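PDB 3EAA: EvpC from Edwardsiella tarda, which probably forms hexameric rings as the Hcp protein of the type VI secretion system, a machine through which it is itself secreted. Local coordinates for the interface of chains A and B. Coordinates in Å, arbitrary orientation; residue numbers count along the deposited sequence, not the author numbering. Chains: chain A/B, EvpC.

The interface of chains A and B. Residues chain A 137; chain B 15, 63-65.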
# COMPACT_ATOMS: atom_id res chain seq x y z
N TYR A 137 26.69 -22.94 -8.52
CA TYR A 137 25.80 -22.79 -9.65
C TYR A 137 26.30 -23.66 -10.80
O TYR A 137 27.49 -23.94 -10.92
CB TYR A 137 25.80 -21.33 -10.11
CG TYR A 137 25.09 -21.08 -11.42
CD1 TYR A 137 23.71 -20.87 -11.46
CD2 TYR A 137 25.79 -21.04 -12.63
CE1 TYR A 137 23.05 -20.63 -12.64
CE2 TYR A 137 25.13 -20.80 -13.82
CZ TYR A 137 23.76 -20.59 -13.82
OH TYR A 137 23.07 -20.35 -15.00
N GLU B 15 26.85 -14.22 -19.04
CA GLU B 15 26.37 -15.27 -19.92
C GLU B 15 25.90 -14.78 -21.30
O GLU B 15 25.45 -15.58 -22.12
CB GLU B 15 25.22 -16.00 -19.23
CG GLU B 15 25.12 -17.48 -19.49
CD GLU B 15 24.55 -18.22 -18.30
OE1 GLU B 15 23.51 -18.88 -18.45
OE2 GLU B 15 25.16 -18.12 -17.21
N MSE B 63 19.45 -15.55 -12.60
CA MSE B 63 20.65 -16.26 -12.19
C MSE B 63 21.44 -16.62 -13.42
O MSE B 63 20.89 -17.07 -14.43
CB MSE B 63 20.29 -17.54 -11.45
CG MSE B 63 20.32 -17.42 -9.95
SE MSE B 63 20.59 -19.14 -9.07
CE MSE B 63 21.07 -18.48 -7.30
N ASP B 64 22.74 -16.43 -13.34
CA ASP B 64 23.59 -16.92 -14.40
C ASP B 64 24.88 -17.42 -13.80
O ASP B 64 24.92 -17.88 -12.66
CB ASP B 64 23.83 -15.83 -15.43
CG ASP B 64 23.96 -14.48 -14.80
OD1 ASP B 64 24.72 -14.37 -13.81
OD2 ASP B 64 23.31 -13.53 -15.28
N CYS B 65 25.94 -17.32 -14.58
CA CYS B 65 27.24 -17.81 -14.19
C CYS B 65 27.94 -16.77 -13.33
O CYS B 65 29.00 -17.03 -12.77
CB CYS B 65 28.07 -18.04 -15.44
SG CYS B 65 27.99 -16.65 -16.56
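A:Tyr137 lays one face of its ring over the B:Asp64–B:Cys65 peptide in a small part of the contact between two EvpC subunits. Such contacts probably help close the hexameric Hcp ring. The carbonyl oxygen O of B:Asp64 sits 3.0 Å above the ring plane, over its centre, and the peptide plane lies about 15° from parallel to the ring. The tyrosine face and the peptide lying flat against it form the tight part. CZ of the tyrosine comes 3.7 Å from CA of B:Asp64, and CE2 is equally far from CA of B:Cys65. A broad aromatic side chain suits such a peptide surface. Its CG is anti to the backbone N (chi1 170°), and chi2 of 86° turns the ring across the CA–CB bond. The aspartate contributes mainly backbone, its carboxylate pointing away from the ring. B:Met63, present as selenomethionine, is looser: its backbone O comes nearest, 4.0 Å from OH of A:Tyr137, and its flexible apolar side chain lies beside the CD1/CE1 edge.

Packing is slacker on the side of the phenol hydroxyl that faces B:Glu15, although OH still rests 3.5 Å from CA of B:Asp64. B:Glu15 is long enough to bring its carboxylate towards this polar end, yet too far for a direct hydrogen bond. The same carboxylate receives a weak hydrogen bond from N of B:Cys65, which may steady the peptide. OE1 and OE2 of B:Glu15 each lie 3.8 Å from OH of A:Tyr137.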